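Local atomic coordinates of Poly(A) RNA polymerase GLD2 (Rattus norvegicus, PDB entry 6LBK), a protein that probably adds AMP units from ATP to the 3' ends of selected cytoplasmic mRNAs, building poly(A) tails, and single nucleotides to certain microRNAs. Residues Leu355-Arg360 against Asn368-Leu373; Lys209-Ser212 against Ile216-Ala219; Leu286-Leu291 against Asn363-Asn368. The protein carries 1 engineered substitution. All coordinates share one frame; numbering follows the deposited sequence.

Contact 1: Leu355-Arg360 against Asn368-Leu373; sequences LKSWQR and NSVLPL
Ser-369 meets Arg-360 where the C-terminal chain doubles back on the helix it has just left. The carbonyl O of Ser-369 accepts a hydrogen bond from Arg-360 NH1 at 2.9 Å. The donor lies in the carbonyl plane, on a lone pair, with a C=O...N angle of 124°, although the oxygen stands somewhat off the guanidinium plane. The bend at chi3 (130°) turns the guanidinium back so that NH1 meets the carbonyl; Arg-360 CD lies 3.3 Å from the same Ser-369 O. A long, flexible cation suits this exposed position, where its charge can stay hydrated. Ser-369 CB points toward the helix and reaches Arg-360 CB at 4.1 Å, while its OG bonds to Lys-364 O, earlier in the same loop. The helix concerned, 344-363, belongs to the helical central domain that accompanies the catalytic palm in Cid1-type nucleotidyltransferases. Val-370 follows, buried. Its CG1 methyl rests 3.4 Å from Ser-357 O and also touches CB of Ser-357, a residue small enough to let the loop come close; Ser-357 OG is itself held by Trp-210 NE1 and Gln-353 O. The carbonyl of Val-370 takes a hydrogen bond from His-214 NE2, and Leu-371 then leads away to pack on helices 200-213 and 51-63. At Leu-373 the backbone N bonds to Asn-368 OD1 at 3.2 Å, arriving from above the amide carbonyl plane and closing the loop on itself.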
loop_
_atom_site.group_PDB
_atom_site.type_symbol
_atom_site.label_atom_id
_atom_site.label_comp_id
_atom_site.label_asym_id
_atom_site.label_seq_id
_atom_site.Cartn_x
_atom_site.Cartn_y
_atom_site.Cartn_z
ATOM N N LEU A 355 14.921 13.293 -7.169
ATOM C CA LEU A 355 15.453 14.443 -7.889
ATOM C C LEU A 355 15.635 14.129 -9.369
ATOM O O LEU A 355 15.113 14.840 -10.242
ATOM C CB LEU A 355 16.777 14.862 -7.265
ATOM C CG LEU A 355 17.217 16.186 -7.852
ATOM C CD1 LEU A 355 16.181 17.266 -7.538
ATOM C CD2 LEU A 355 18.555 16.520 -7.300
ATOM N N LYS A 356 16.358 13.043 -9.660
ATOM C CA LYS A 356 16.659 12.647 -11.031
ATOM C C LYS A 356 15.394 12.393 -11.849
ATOM O O LYS A 356 15.298 12.833 -13.005
ATOM C CB LYS A 356 17.538 11.395 -11.010
ATOM C CG LYS A 356 17.576 10.659 -12.337
ATOM C CD LYS A 356 18.521 9.468 -12.323
ATOM C CE LYS A 356 18.127 8.443 -13.394
ATOM N NZ LYS A 356 16.915 7.646 -13.029
ATOM N N SER A 357 14.430 11.643 -11.294
ATOM C CA SER A 357 13.227 11.352 -12.062
ATOM C C SER A 357 12.423 12.618 -12.313
ATOM O O SER A 357 11.898 12.805 -13.422
ATOM C CB SER A 357 12.376 10.276 -11.369
ATOM O OG SER A 357 13.068 9.041 -11.351
ATOM N N TRP A 358 12.325 13.509 -11.319
ATOM C CA TRP A 358 11.671 14.780 -11.595
ATOM C C TRP A 358 12.402 15.545 -12.703
ATOM O O TRP A 358 11.749 16.187 -13.534
ATOM C CB TRP A 358 11.549 15.640 -10.330
ATOM C CG TRP A 358 11.180 17.078 -10.678
ATOM C CD1 TRP A 358 9.971 17.529 -11.144
ATOM C CD2 TRP A 358 12.026 18.228 -10.593
ATOM N NE1 TRP A 358 10.019 18.884 -11.356
ATOM C CE2 TRP A 358 11.270 19.340 -11.027
ATOM C CE3 TRP A 358 13.350 18.429 -10.192
ATOM C CZ2 TRP A 358 11.800 20.638 -11.079
ATOM C CZ3 TRP A 358 13.885 19.730 -10.256
ATOM C CH2 TRP A 358 13.107 20.811 -10.698
ATOM N N GLN A 359 13.731 15.412 -12.793
ATOM C CA GLN A 359 14.470 16.134 -13.834
ATOM C C GLN A 359 14.202 15.567 -15.234
ATOM O O GLN A 359 13.825 16.310 -16.162
ATOM C CB GLN A 359 15.981 16.128 -13.533
ATOM C CG GLN A 359 16.476 17.342 -12.774
ATOM C CD GLN A 359 18.001 17.429 -12.725
ATOM O OE1 GLN A 359 18.666 16.632 -12.060
ATOM N NE2 GLN A 359 18.560 18.368 -13.474
ATOM N N ARG A 360 14.381 14.246 -15.399
ATOM C CA ARG A 360 14.152 13.628 -16.705
ATOM C C ARG A 360 12.715 13.829 -17.158
ATOM O O ARG A 360 12.460 14.066 -18.341
ATOM C CB ARG A 360 14.461 12.123 -16.714
ATOM C CG ARG A 360 15.901 11.681 -16.499
ATOM C CD ARG A 360 16.032 10.138 -16.464
ATOM N NE ARG A 360 17.098 9.686 -17.371
ATOM C CZ ARG A 360 16.911 9.102 -18.559
ATOM N NH1 ARG A 360 15.684 8.853 -19.000
ATOM N NH2 ARG A 360 17.957 8.740 -19.299
ATOM N N ASN A 368 8.320 7.056 -20.475
ATOM C CA ASN A 368 9.530 6.284 -20.746
ATOM C C ASN A 368 10.787 6.915 -20.144
ATOM O O ASN A 368 11.818 6.239 -20.051
ATOM C CB ASN A 368 9.729 6.112 -22.252
ATOM C CG ASN A 368 9.183 4.797 -22.773
ATOM O OD1 ASN A 368 9.702 3.726 -22.446
ATOM N ND2 ASN A 368 8.148 4.869 -23.615
ATOM N N SER A 369 10.757 8.211 -19.802
ATOM C CA SER A 369 11.943 8.844 -19.226
ATOM C C SER A 369 12.231 8.361 -17.805
ATOM O O SER A 369 13.390 8.386 -17.370
ATOM C CB SER A 369 11.784 10.363 -19.243
ATOM O OG SER A 369 11.676 10.835 -20.575
ATOM N N VAL A 370 11.205 7.931 -17.074
ATOM C CA VAL A 370 11.370 7.502 -15.690
ATOM C C VAL A 370 11.001 6.039 -15.475
ATOM O O VAL A 370 11.390 5.463 -14.445
ATOM C CB VAL A 370 10.557 8.406 -14.734
ATOM C CG1 VAL A 370 10.998 9.865 -14.928
ATOM C CG2 VAL A 370 9.045 8.239 -14.968
ATOM N N LEU A 371 10.306 5.409 -16.418
ATOM C CA LEU A 371 9.817 4.041 -16.347
ATOM C C LEU A 371 9.714 3.487 -17.765
ATOM O O LEU A 371 8.852 3.930 -18.537
ATOM C CB LEU A 371 8.451 4.028 -15.656
ATOM C CG LEU A 371 7.682 2.818 -15.115
ATOM C CD1 LEU A 371 6.331 3.313 -14.649
ATOM C CD2 LEU A 371 7.477 1.705 -16.129
ATOM N N PRO A 372 10.555 2.529 -18.150
ATOM C CA PRO A 372 10.375 1.882 -19.459
ATOM C C PRO A 372 9.016 1.203 -19.531
ATOM O O PRO A 372 8.731 0.266 -18.780
ATOM C CB PRO A 372 11.529 0.872 -19.517
ATOM C CG PRO A 372 12.037 0.753 -18.098
ATOM C CD PRO A 372 11.787 2.089 -17.479
ATOM N N LEU A 373 8.172 1.677 -20.458
ATOM C CA LEU A 373 6.819 1.137 -20.579
ATOM C C LEU A 373 6.799 -0.293 -21.107
ATOM O O LEU A 373 5.771 -0.970 -20.976
ATOM C CB LEU A 373 5.955 2.033 -21.480
ATOM C CG LEU A 373 5.175 3.180 -20.834
ATOM C CD1 LEU A 373 4.135 2.659 -19.840
ATOM C CD2 LEU A 373 6.124 4.137 -20.162
#

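Contact 2: Lys209-Ser212 against Ile216-Ala219; sequences KWAS and INDA
Ile-216 and Trp-210 cross obliquely: the methyl CD1 of the isoleucine approaches the six-membered part of the indole at a slant, 3.9 Å from Trp-210 CH2. The isoleucine's CG1 sits between its backbone N and carbonyl carbon (chi1 71°), and the chain then runs on extended to CD1. The indole swings in from the other segment with CG anti to its backbone N, its NE1 turned to Ser-357. Next along the helix, Ala-211 points its methyl at the loop, where CB meets Ile-216 CG1 at 3.8 Å and Asn-217 CB at 3.7 Å. A side chain this small lets the backbones approach, and Ile-216 N donates to Ala-211 O over 3.1 Å in a nearly straight bond (163°). Asn-217 lays its CB against the Ser-212 N, at 3.5 Å. Ile-216 also packs on Met-349 and Ile-350 of helix 344-363, as befits a branched apolar residue in the interior. A backbone bond reaching five residues back, with Ala-211 and Ile-216 packed alongside, is how the chain leaves the C-terminal end of helix 200-213. The exit lies near the active site: the Asn-217 side chain is about 11 Å from those of Asp-109 and Asp-111, the probable catalytic magnesium ligands.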
loop_
_atom_site.group_PDB
_atom_site.type_symbol
_atom_site.label_atom_id
_atom_site.label_comp_id
_atom_site.label_asym_id
_atom_site.label_seq_id
_atom_site.Cartn_x
_atom_site.Cartn_y
_atom_site.Cartn_z
ATOM N N LYS A 209 4.910 1.317 -9.692
ATOM C CA LYS A 209 5.782 0.734 -10.712
ATOM C C LYS A 209 7.085 1.511 -10.808
ATOM O O LYS A 209 8.163 0.924 -10.939
ATOM C CB LYS A 209 5.089 0.684 -12.081
ATOM C CG LYS A 209 3.857 -0.244 -12.164
ATOM C CD LYS A 209 4.237 -1.691 -11.829
ATOM C CE LYS A 209 3.060 -2.646 -11.919
ATOM N NZ LYS A 209 3.409 -4.011 -11.405
ATOM N N TRP A 210 7.004 2.836 -10.716
ATOM C CA TRP A 210 8.190 3.672 -10.792
ATOM C C TRP A 210 9.160 3.349 -9.665
ATOM O O TRP A 210 10.343 3.069 -9.908
ATOM C CB TRP A 210 7.773 5.147 -10.752
ATOM C CG TRP A 210 8.904 6.012 -10.554
ATOM C CD1 TRP A 210 9.806 6.424 -11.501
ATOM C CD2 TRP A 210 9.326 6.578 -9.322
ATOM N NE1 TRP A 210 10.756 7.234 -10.929
ATOM C CE2 TRP A 210 10.487 7.346 -9.590
ATOM C CE3 TRP A 210 8.826 6.528 -8.008
ATOM C CZ2 TRP A 210 11.158 8.047 -8.599
ATOM C CZ3 TRP A 210 9.495 7.227 -7.019
ATOM C CH2 TRP A 210 10.652 7.985 -7.324
ATOM N N ALA A 211 8.674 3.389 -8.418
ATOM C CA ALA A 211 9.530 3.084 -7.281
ATOM C C ALA A 211 10.098 1.668 -7.366
ATOM O O ALA A 211 11.277 1.444 -7.057
ATOM C CB ALA A 211 8.763 3.261 -5.978
ATOM N N SER A 212 9.285 0.697 -7.787
ATOM C CA SER A 212 9.790 -0.668 -7.919
ATOM C C SER A 212 10.851 -0.759 -9.006
ATOM O O SER A 212 11.810 -1.535 -8.894
ATOM C CB SER A 212 8.648 -1.647 -8.190
ATOM O OG SER A 212 9.162 -2.843 -8.760
ATOM N N ILE A 216 13.756 1.012 -5.164
ATOM C CA ILE A 216 13.521 1.718 -3.910
ATOM C C ILE A 216 12.194 1.343 -3.282
ATOM O O ILE A 216 11.760 1.988 -2.329
ATOM C CB ILE A 216 13.595 3.246 -4.100
ATOM C CG1 ILE A 216 12.378 3.749 -4.894
ATOM C CG2 ILE A 216 14.878 3.625 -4.812
ATOM C CD1 ILE A 216 12.472 5.230 -5.306
ATOM N N ASN A 217 11.559 0.284 -3.755
ATOM C CA ASN A 217 10.253 -0.086 -3.231
ATOM C C ASN A 217 10.349 -1.467 -2.588
ATOM O O ASN A 217 9.661 -2.404 -3.010
ATOM C CB ASN A 217 9.211 -0.063 -4.357
ATOM C CG ASN A 217 7.799 -0.369 -3.862
ATOM O OD1 ASN A 217 7.521 -0.292 -2.663
ATOM N ND2 ASN A 217 6.913 -0.750 -4.784
ATOM N N ASP A 218 11.231 -1.620 -1.591
ATOM C CA ASP A 218 11.307 -2.910 -0.902
ATOM C C ASP A 218 11.843 -2.676 0.518
ATOM O O ASP A 218 13.058 -2.717 0.762
ATOM C CB ASP A 218 12.174 -3.878 -1.692
ATOM C CG ASP A 218 11.798 -5.338 -1.451
ATOM O OD1 ASP A 218 12.306 -5.959 -0.484
ATOM O OD2 ASP A 218 10.975 -5.853 -2.245
ATOM N N ALA A 219 10.911 -2.543 1.471
ATOM C CA ALA A 219 11.298 -2.346 2.868
ATOM C C ALA A 219 12.191 -3.476 3.377
ATOM O O ALA A 219 13.042 -3.248 4.246
ATOM C CB ALA A 219 10.051 -2.208 3.744
#

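Contact 3: Leu286-Leu291 against Asn363-Asn368; sequences LLLGFL and NKRDLN
Helix 283-297, in the PAP-associated region of the helical domain, receives the loop that follows helix 344-363, with Leu-287 and Leu-288 facing Leu-367 and Arg-365. Leu-288 CD1 lies over one face of the Arg-365 guanidinium, 3.1 Å above its plane and displaced toward the rim. The methyl is 3.3 Å from Arg-365 NE and 3.5 Å from CZ, while the two side chains run at about a right angle. Arg-365 can reach there because its chain is extended from CG to NE, laying one face of the guanidinium against the leucine methyl, while the residue as a whole stays exposed. A second pair lies further along the loop: Leu-287 CD2 touches Leu-367 CD1 at 3.8 Å, again nearly at right angles. Two buried, branched apolar side chains suit this join. The loop has a defined shape. Arg-365 is the centre of an inverse gamma turn closed by Asp-366 N to Lys-364 O (2.7 Å), and Asp-366 OD1 takes the Asn-368 N at 2.8 Å in an Asx turn, met from above the carboxylate plane. Gln-55 of helix 51-63 bonds to both Asp-366 OD1 and Leu-367 N. The leucines thus lie among several helices: Leu-287 also touches Ile-207 of helix 200-213, Ile-56 of helix 51-63 and Leu-361 of helix 344-363; Leu-367 packs on Val-206 of helix 200-213 and on Leu-52 and Leu-59 of helix 51-63.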
loop_
_atom_site.group_PDB
_atom_site.type_symbol
_atom_site.label_atom_id
_atom_site.label_comp_id
_atom_site.label_asym_id
_atom_site.label_seq_id
_atom_site.Cartn_x
_atom_site.Cartn_y
_atom_site.Cartn_z
ATOM N N LEU A 286 0.218 15.977 -12.266
ATOM C CA LEU A 286 0.290 15.501 -10.884
ATOM C C LEU A 286 1.478 14.580 -10.649
ATOM O O LEU A 286 2.098 14.638 -9.589
ATOM C CB LEU A 286 -1.009 14.806 -10.505
ATOM C CG LEU A 286 -2.165 15.783 -10.355
ATOM C CD1 LEU A 286 -3.478 15.011 -10.456
ATOM C CD2 LEU A 286 -2.036 16.526 -9.027
ATOM N N LEU A 287 1.819 13.721 -11.607
ATOM C CA LEU A 287 3.000 12.880 -11.418
ATOM C C LEU A 287 4.273 13.729 -11.376
ATOM O O LEU A 287 5.169 13.482 -10.549
ATOM C CB LEU A 287 3.081 11.805 -12.506
ATOM C CG LEU A 287 4.364 10.943 -12.553
ATOM C CD1 LEU A 287 4.588 10.108 -11.318
ATOM C CD2 LEU A 287 4.505 10.110 -13.869
ATOM N N LEU A 288 4.382 14.732 -12.263
ATOM C CA LEU A 288 5.503 15.665 -12.172
ATOM C C LEU A 288 5.524 16.351 -10.809
ATOM O O LEU A 288 6.568 16.388 -10.144
ATOM C CB LEU A 288 5.437 16.694 -13.304
ATOM C CG LEU A 288 6.505 16.608 -14.388
ATOM C CD1 LEU A 288 6.438 17.817 -15.301
ATOM C CD2 LEU A 288 7.858 16.502 -13.767
ATOM N N GLY A 289 4.370 16.865 -10.358
ATOM C CA GLY A 289 4.331 17.554 -9.076
ATOM C C GLY A 289 4.684 16.646 -7.910
ATOM O O GLY A 289 5.325 17.066 -6.949
ATOM N N PHE A 290 4.268 15.387 -7.969
ATOM C CA PHE A 290 4.590 14.479 -6.874
ATOM C C PHE A 290 6.084 14.212 -6.818
ATOM O O PHE A 290 6.656 14.129 -5.730
ATOM C CB PHE A 290 3.794 13.177 -6.994
ATOM C CG PHE A 290 4.339 12.068 -6.158
ATOM C CD1 PHE A 290 3.952 11.914 -4.847
ATOM C CD2 PHE A 290 5.261 11.181 -6.694
ATOM C CE1 PHE A 290 4.458 10.883 -4.096
ATOM C CE2 PHE A 290 5.777 10.165 -5.956
ATOM C CZ PHE A 290 5.368 10.004 -4.650
ATOM N N LEU A 291 6.727 14.022 -7.972
ATOM C CA LEU A 291 8.180 13.856 -7.954
ATOM C C LEU A 291 8.878 15.123 -7.458
ATOM O O LEU A 291 9.815 15.047 -6.647
ATOM C CB LEU A 291 8.675 13.440 -9.333
ATOM C CG LEU A 291 8.256 12.043 -9.822
ATOM C CD1 LEU A 291 8.633 11.901 -11.294
ATOM C CD2 LEU A 291 8.911 10.898 -8.992
ATOM N N ASN A 363 12.003 17.476 -18.339
ATOM C CA ASN A 363 12.562 17.797 -19.652
ATOM C C ASN A 363 11.820 17.075 -20.774
ATOM O O ASN A 363 11.375 17.704 -21.742
ATOM C CB ASN A 363 14.051 17.461 -19.650
ATOM C CG ASN A 363 14.823 18.304 -18.648
ATOM O OD1 ASN A 363 14.519 19.488 -18.457
ATOM N ND2 ASN A 363 15.788 17.688 -17.962
ATOM N N LYS A 364 11.681 15.751 -20.667
ATOM C CA LYS A 364 10.944 14.936 -21.634
ATOM C C LYS A 364 9.703 14.342 -20.962
ATOM O O LYS A 364 9.793 13.327 -20.266
ATOM C CB LYS A 364 11.851 13.865 -22.239
ATOM C CG LYS A 364 12.542 14.369 -23.473
ATOM C CD LYS A 364 13.705 13.529 -23.991
ATOM C CE LYS A 364 14.503 14.388 -24.999
ATOM N NZ LYS A 364 15.906 13.969 -25.190
ATOM N N ARG A 365 8.536 14.964 -21.193
ATOM C CA ARG A 365 7.262 14.538 -20.602
ATOM C C ARG A 365 6.714 13.261 -21.239
ATOM O O ARG A 365 5.615 13.256 -21.805
ATOM C CB ARG A 365 6.239 15.675 -20.653
ATOM C CG ARG A 365 6.585 16.690 -19.598
ATOM C CD ARG A 365 5.529 17.708 -19.288
ATOM N NE ARG A 365 6.155 18.756 -18.481
ATOM C CZ ARG A 365 5.524 19.808 -17.973
ATOM N NH1 ARG A 365 4.220 19.966 -18.182
ATOM N NH2 ARG A 365 6.198 20.700 -17.254
ATOM N N ASP A 366 7.551 12.225 -21.254
ATOM C CA ASP A 366 7.212 10.866 -21.658
ATOM C C ASP A 366 7.441 9.964 -20.452
ATOM O O ASP A 366 8.449 10.113 -19.751
ATOM C CB ASP A 366 8.085 10.448 -22.865
ATOM C CG ASP A 366 7.668 9.117 -23.486
ATOM O OD1 ASP A 366 7.256 8.199 -22.741
ATOM O OD2 ASP A 366 7.760 8.991 -24.726
ATOM N N LEU A 367 6.484 9.059 -20.184
ATOM C CA LEU A 367 6.627 8.124 -19.064
ATOM C C LEU A 367 7.843 7.228 -19.237
ATOM O O LEU A 367 8.333 6.674 -18.254
ATOM C CB LEU A 367 5.364 7.281 -18.883
ATOM C CG LEU A 367 5.266 6.484 -17.573
ATOM C CD1 LEU A 367 5.168 7.392 -16.385
ATOM C CD2 LEU A 367 4.075 5.600 -17.609
ATOM N N ASN A 368 8.320 7.056 -20.475
ATOM C CA ASN A 368 9.530 6.284 -20.746
ATOM C C ASN A 368 10.787 6.915 -20.144
ATOM O O ASN A 368 11.818 6.239 -20.051
ATOM C CB ASN A 368 9.729 6.112 -22.252
ATOM C CG ASN A 368 9.183 4.797 -22.773
ATOM O OD1 ASN A 368 9.702 3.726 -22.446
ATOM N ND2 ASN A 368 8.148 4.869 -23.615
#

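Overall arrangement
Contacts 1 and 3 use successive segments of one C-terminal loop: their centres are about 7 Å apart, they share Asn-368, and their segments alternate along the chain. Contact 1 ties the loop to helix 344-363 and contact 3 ties it to helix 283-297; these helices also meet each other where Trp-358 CD1 lies 3.5 Å from Leu-288 CD2. Contact 2 is about 14 Å from contact 1 and about 17 Å from contact 3, centre to centre. Trp-210 joins it to both, through NE1 to Ser-357 OG (3.0 Å) and CZ2 to Leu-291 CD2 (3.7 Å). Of the three, contact 2 alone approaches the probable magnesium site; the others lie away from it.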